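Local coordinates for protein beta-lactamase (PDB 5E2G) that probably hydrolyses the amide bond of beta-lactam antibiotics, as a member of the class C serine beta-lactamase family, and so would contribute to antibiotic resistance, at residues V31-P36 with A329-I334; T170-R175 with T185-P190. All coordinates share one frame; numbering follows the deposited sequence.

Contact 1: V31-P36 with A329-I334; sequences VADGKP and AKRIGI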
loop_
_atom_site.group_PDB
_atom_site.type_symbol
_atom_site.label_atom_id
_atom_site.label_comp_id
_atom_site.label_asym_id
_atom_site.label_seq_id
_atom_site.Cartn_x
_atom_site.Cartn_y
_atom_site.Cartn_z
ATOM N N VAL A 31 -15.946 -5.692 -1.723
ATOM C CA VAL A 31 -16.274 -6.982 -1.127
ATOM C C VAL A 31 -17.479 -6.758 -0.226
ATOM O O VAL A 31 -17.404 -6.004 0.750
ATOM C CB VAL A 31 -15.097 -7.564 -0.329
ATOM C CG1 VAL A 31 -15.527 -8.810 0.418
ATOM C CG2 VAL A 31 -13.939 -7.874 -1.230
ATOM N N ALA A 32 -18.595 -7.388 -0.563
ATOM C CA ALA A 32 -19.831 -7.248 0.196
ATOM C C ALA A 32 -20.217 -8.646 0.650
ATOM O O ALA A 32 -20.678 -9.459 -0.158
ATOM C CB ALA A 32 -20.921 -6.602 -0.647
ATOM N N ASP A 33 -19.995 -8.925 1.937
ATOM C CA ASP A 33 -20.201 -10.255 2.508
ATOM C C ASP A 33 -19.356 -11.301 1.780
ATOM O O ASP A 33 -19.820 -12.397 1.469
ATOM C CB ASP A 33 -21.686 -10.636 2.493
ATOM C CG ASP A 33 -22.014 -11.766 3.454
ATOM O OD1 ASP A 33 -21.706 -11.637 4.662
ATOM O OD2 ASP A 33 -22.578 -12.784 2.994
ATOM N N GLY A 34 -18.095 -10.962 1.504
ATOM C CA GLY A 34 -17.207 -11.856 0.791
ATOM C C GLY A 34 -17.378 -11.876 -0.714
ATOM O O GLY A 34 -16.522 -12.438 -1.410
ATOM N N LYS A 35 -18.447 -11.298 -1.242
ATOM C CA LYS A 35 -18.650 -11.267 -2.684
ATOM C C LYS A 35 -17.906 -10.083 -3.286
ATOM O O LYS A 35 -18.108 -8.948 -2.852
ATOM C CB LYS A 35 -20.135 -11.167 -3.015
ATOM C CG LYS A 35 -20.843 -12.509 -3.130
ATOM C CD LYS A 35 -20.536 -13.164 -4.475
ATOM C CE LYS A 35 -20.796 -14.674 -4.465
ATOM N NZ LYS A 35 -22.202 -15.048 -4.119
ATOM N N PRO A 36 -17.052 -10.302 -4.277
ATOM C CA PRO A 36 -16.381 -9.182 -4.943
ATOM C C PRO A 36 -17.217 -8.576 -6.059
ATOM O O PRO A 36 -18.007 -9.253 -6.715
ATOM C CB PRO A 36 -15.114 -9.830 -5.506
ATOM C CG PRO A 36 -15.516 -11.235 -5.755
ATOM C CD PRO A 36 -16.476 -11.600 -4.663
ATOM N N ALA A 329 -13.529 -8.514 10.432
ATOM C CA ALA A 329 -14.628 -9.093 11.194
ATOM C C ALA A 329 -15.950 -8.983 10.453
ATOM O O ALA A 329 -16.812 -9.855 10.605
ATOM C CB ALA A 329 -14.738 -8.422 12.562
ATOM N N LYS A 330 -16.131 -7.930 9.653
ATOM C CA LYS A 330 -17.377 -7.705 8.925
ATOM C C LYS A 330 -17.338 -8.218 7.491
ATOM O O LYS A 330 -18.375 -8.198 6.814
ATOM C CB LYS A 330 -17.734 -6.211 8.919
ATOM C CG LYS A 330 -18.028 -5.631 10.300
ATOM C CD LYS A 330 -19.516 -5.646 10.647
ATOM C CE LYS A 330 -20.249 -4.445 10.050
ATOM N NZ LYS A 330 -21.658 -4.339 10.536
ATOM N N ARG A 331 -16.173 -8.655 7.010
ATOM C CA ARG A 331 -16.053 -9.301 5.710
ATOM C C ARG A 331 -16.413 -8.347 4.577
ATOM O O ARG A 331 -16.983 -8.753 3.564
ATOM C CB ARG A 331 -16.909 -10.566 5.657
ATOM C CG ARG A 331 -16.570 -11.555 6.758
ATOM C CD ARG A 331 -17.457 -12.774 6.699
ATOM N NE ARG A 331 -17.290 -13.499 5.442
ATOM C CZ ARG A 331 -18.177 -13.497 4.448
ATOM N NH1 ARG A 331 -19.307 -12.808 4.565
ATOM N NH2 ARG A 331 -17.936 -14.191 3.339
ATOM N N ILE A 332 -16.071 -7.067 4.745
ATOM C CA ILE A 332 -16.317 -6.041 3.739
ATOM C C ILE A 332 -15.019 -5.288 3.445
ATOM O O ILE A 332 -14.079 -5.287 4.244
ATOM C CB ILE A 332 -17.434 -5.068 4.179
ATOM C CG1 ILE A 332 -17.063 -4.371 5.491
ATOM C CG2 ILE A 332 -18.753 -5.818 4.335
ATOM C CD1 ILE A 332 -18.188 -3.586 6.104
ATOM N N GLY A 333 -14.959 -4.663 2.270
ATOM C CA GLY A 333 -13.801 -3.858 1.919
ATOM C C GLY A 333 -14.027 -3.076 0.645
ATOM O O GLY A 333 -14.929 -3.384 -0.138
ATOM N N ILE A 334 -13.182 -2.061 0.439
ATOM C CA ILE A 334 -13.261 -1.192 -0.733
ATOM C C ILE A 334 -11.864 -0.959 -1.292
ATOM O O ILE A 334 -10.882 -0.880 -0.545
ATOM C CB ILE A 334 -13.943 0.160 -0.414
ATOM C CG1 ILE A 334 -14.161 0.978 -1.689
ATOM C CG2 ILE A 334 -13.115 0.971 0.551
ATOM C CD1 ILE A 334 -15.080 2.183 -1.509
#

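Contact 2: T170-R175 with T185-P190; sequences TLMEQR and TYINVP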
loop_
_atom_site.group_PDB
_atom_site.type_symbol
_atom_site.label_atom_id
_atom_site.label_comp_id
_atom_site.label_asym_id
_atom_site.label_seq_id
_atom_site.Cartn_x
_atom_site.Cartn_y
_atom_site.Cartn_z
ATOM N N THR A 170 11.376 -9.998 -9.551
ATOM C CA THR A 170 11.081 -11.411 -9.778
ATOM C C THR A 170 10.293 -12.010 -8.619
ATOM O O THR A 170 9.360 -12.788 -8.827
ATOM C CB THR A 170 12.392 -12.170 -9.991
ATOM O OG1 THR A 170 13.069 -11.627 -11.129
ATOM C CG2 THR A 170 12.139 -13.653 -10.203
ATOM N N LEU A 171 10.660 -11.668 -7.386
ATOM C CA LEU A 171 9.930 -12.163 -6.224
ATOM C C LEU A 171 8.481 -11.700 -6.231
ATOM O O LEU A 171 7.594 -12.420 -5.775
ATOM C CB LEU A 171 10.613 -11.701 -4.942
ATOM C CG LEU A 171 11.898 -12.407 -4.513
ATOM C CD1 LEU A 171 12.616 -11.606 -3.444
ATOM C CD2 LEU A 171 11.576 -13.808 -4.025
HETATM N N MSE A 172 8.220 -10.506 -6.738
HETATM C CA MSE A 172 6.867 -9.988 -6.754
HETATM C C MSE A 172 6.028 -10.649 -7.854
HETATM O O MSE A 172 4.901 -11.074 -7.615
HETATM C CB MSE A 172 6.900 -8.476 -6.934
HETATM C CG MSE A 172 7.629 -7.755 -5.819
HETATM SE SE MSE A 172 6.689 -7.756 -4.098
HETATM C CE MSE A 172 5.605 -6.164 -4.374
ATOM N N GLU A 173 6.591 -10.751 -9.057
ATOM C CA GLU A 173 5.824 -11.221 -10.205
ATOM C C GLU A 173 5.797 -12.743 -10.347
ATOM O O GLU A 173 4.821 -13.285 -10.877
ATOM C CB GLU A 173 6.377 -10.565 -11.478
ATOM C CG GLU A 173 6.376 -9.027 -11.377
ATOM C CD GLU A 173 6.745 -8.303 -12.668
ATOM O OE1 GLU A 173 7.441 -8.888 -13.530
ATOM O OE2 GLU A 173 6.332 -7.138 -12.821
ATOM N N GLN A 174 6.820 -13.451 -9.879
ATOM C CA GLN A 174 6.853 -14.902 -10.009
ATOM C C GLN A 174 6.515 -15.628 -8.716
ATOM O O GLN A 174 6.413 -16.859 -8.725
ATOM C CB GLN A 174 8.230 -15.366 -10.506
ATOM C CG GLN A 174 8.732 -14.647 -11.745
ATOM C CD GLN A 174 7.782 -14.767 -12.924
ATOM O OE1 GLN A 174 7.104 -15.782 -13.096
ATOM N NE2 GLN A 174 7.724 -13.722 -13.741
ATOM N N ARG A 175 6.350 -14.902 -7.610
ATOM C CA ARG A 175 6.094 -15.518 -6.317
ATOM C C ARG A 175 4.833 -14.936 -5.706
ATOM O O ARG A 175 3.813 -15.619 -5.633
ATOM C CB ARG A 175 7.285 -15.304 -5.387
ATOM C CG ARG A 175 7.453 -16.321 -4.279
ATOM C CD ARG A 175 8.566 -15.935 -3.254
ATOM N NE ARG A 175 8.397 -16.549 -1.934
ATOM C CZ ARG A 175 8.596 -17.835 -1.659
ATOM N NH1 ARG A 175 8.965 -18.677 -2.617
ATOM N NH2 ARG A 175 8.408 -18.283 -0.423
ATOM N N THR A 185 -1.080 -7.640 -12.405
ATOM C CA THR A 185 -0.353 -6.842 -11.433
ATOM C C THR A 185 1.123 -6.909 -11.788
ATOM O O THR A 185 1.658 -8.002 -11.995
ATOM C CB THR A 185 -0.594 -7.357 -10.008
ATOM O OG1 THR A 185 -1.994 -7.332 -9.720
ATOM C CG2 THR A 185 0.135 -6.500 -8.997
ATOM N N TYR A 186 1.776 -5.750 -11.873
ATOM C CA TYR A 186 3.139 -5.685 -12.384
ATOM C C TYR A 186 3.988 -4.713 -11.585
ATOM O O TYR A 186 3.508 -3.666 -11.149
ATOM C CB TYR A 186 3.158 -5.258 -13.860
ATOM C CG TYR A 186 2.186 -6.038 -14.703
ATOM C CD1 TYR A 186 2.456 -7.355 -15.067
ATOM C CD2 TYR A 186 0.990 -5.472 -15.116
ATOM C CE1 TYR A 186 1.566 -8.082 -15.831
ATOM C CE2 TYR A 186 0.095 -6.188 -15.886
ATOM C CZ TYR A 186 0.385 -7.494 -16.236
ATOM O OH TYR A 186 -0.509 -8.211 -16.993
ATOM N N ILE A 187 5.257 -5.070 -11.405
ATOM C CA ILE A 187 6.275 -4.062 -11.140
ATOM C C ILE A 187 6.750 -3.455 -12.450
ATOM O O ILE A 187 6.838 -2.231 -12.599
ATOM C CB ILE A 187 7.443 -4.676 -10.345
ATOM C CG1 ILE A 187 6.971 -5.174 -8.978
ATOM C CG2 ILE A 187 8.575 -3.680 -10.192
ATOM C CD1 ILE A 187 6.392 -4.090 -8.102
ATOM N N ASN A 188 7.047 -4.312 -13.424
ATOM C CA ASN A 188 7.405 -3.922 -14.783
ATOM C C ASN A 188 6.258 -4.331 -15.699
ATOM O O ASN A 188 5.983 -5.523 -15.857
ATOM C CB ASN A 188 8.713 -4.582 -15.205
ATOM C CG ASN A 188 9.855 -4.229 -14.287
ATOM O OD1 ASN A 188 10.444 -5.097 -13.639
ATOM N ND2 ASN A 188 10.170 -2.941 -14.209
ATOM N N VAL A 189 5.583 -3.350 -16.280
ATOM C CA VAL A 189 4.434 -3.652 -17.139
ATOM C C VAL A 189 4.934 -4.207 -18.470
ATOM O O VAL A 189 5.784 -3.572 -19.120
ATOM C CB VAL A 189 3.580 -2.404 -17.347
ATOM C CG1 VAL A 189 2.413 -2.710 -18.280
ATOM C CG2 VAL A 189 3.067 -1.878 -16.008
ATOM N N PRO A 190 4.438 -5.362 -18.916
ATOM C CA PRO A 190 4.953 -5.979 -20.142
ATOM C C PRO A 190 4.438 -5.281 -21.390
ATOM O O PRO A 190 3.449 -4.552 -21.364
ATOM C CB PRO A 190 4.421 -7.413 -20.071
ATOM C CG PRO A 190 3.861 -7.580 -18.702
ATOM C CD PRO A 190 3.452 -6.224 -18.252
HETATM O O HOH W 1 10.384 -8.002 -14.104
HETATM O O HOH W 2 7.262 -7.657 -15.887
#

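Contact 1: V31-P36 with A329-I334
A type I' beta turn from Ala32 to Lys35 closes the hairpin between the first two strands of the large antiparallel sheet of this class C beta-lactamase fold, and the start of strand 332-338 runs beside its inner arm. Arg331 reaches over the turn. Its chain bends at chi3 (62°), which swings the guanidinium back so that one face lies over the backbone N of Gly34, while Asp33 sits at the edge. There OD1 of Asp33 meets NH1 of Arg331 at 2.7 Å in a salt bridge, the carboxylate plane turned 82° from the guanidinium plane, so a single oxygen makes the closest approach and the two groups do not pair side by side. Asp33 holds its CG anti to the backbone N, beside the carbonyl carbon, which carries the carboxylate to the guanidinium edge. A weak bond from Arg331 NH2 to Asp33 O adds a second grip on the turn. Gly34, at a positive phi (80°), lets Arg331 NH2 come to 3.5 Å from its CA.

Below the turn, Val31 and Gly333 form an antiparallel hydrogen-bonded pair, and Val31 directs its side chain to the face covered by Leu230 and Gln234 of helix 226-235. Its CG1 approaches Arg331 O at 3.5 Å. That same carbonyl oxygen accepts, in its own plane, the N-H of Gly34 at 3.2 Å.

Contact 2: T170-R175 with T185-P190
Glu173 carries the polar side of this contact. Its CG lies anti to the carbonyl carbon and the chain is extended beyond it (chi2 -173°), which sends the carboxylate off the helix to the backbone of the facing loop. OE2 takes two N-H groups: Ile187 N at 2.7 Å, on the anti lone pair and rather bent at 133°, and Asn188 N at 3.0 Å, straighter at 161° but from above the carboxylate plane. Two consecutive amides thus grip one oxygen, which would favour a charged carboxylate.

OE1 accepts from two waters that bridge to Asn188. One donates to it and to Asn188 OD1; the second donates to OE1 at 2.7 Å and to Asn188 O.

In the helical part of the class C beta-lactamase fold, the chain leaves helix 168-180 and doubles back so that 185-190 passes its side.

Apolar packing lies beside the carboxylate. The side chains of Ile187 and Met172, a selenomethionine, cross obliquely, CG1 of Ile187 touching CB of Met172 at 3.9 Å; Trp216 and Val222 also border Ile187. Within the loop, CD of Pro190 sits 3.5 Å above the centre of the Tyr186 ring.

Overall arrangement
Contact 1 joins an early strand hairpin to a late strand, 293 residues apart at the closest ends, while contact 2 is local, spanning nine intervening residues, and is nested inside the long span that contact 1 closes. Their centres are 26 Å apart and their nearest atoms about 14 Å, so they do not touch. Contact 1 sits at one end of strands 25-32 and 332-338, neighbours in the large antiparallel sheet; contact 2 lies among the helices, between helix 168-180 and the loop after it. Helix 226-235 touches contact 1 and, through Asp228, hydrogen-bonds Thr185 at contact 2. The sheet thus unites early and late sequence, and the helices around contact 2, together with further strands of the sheet, lie in the span between.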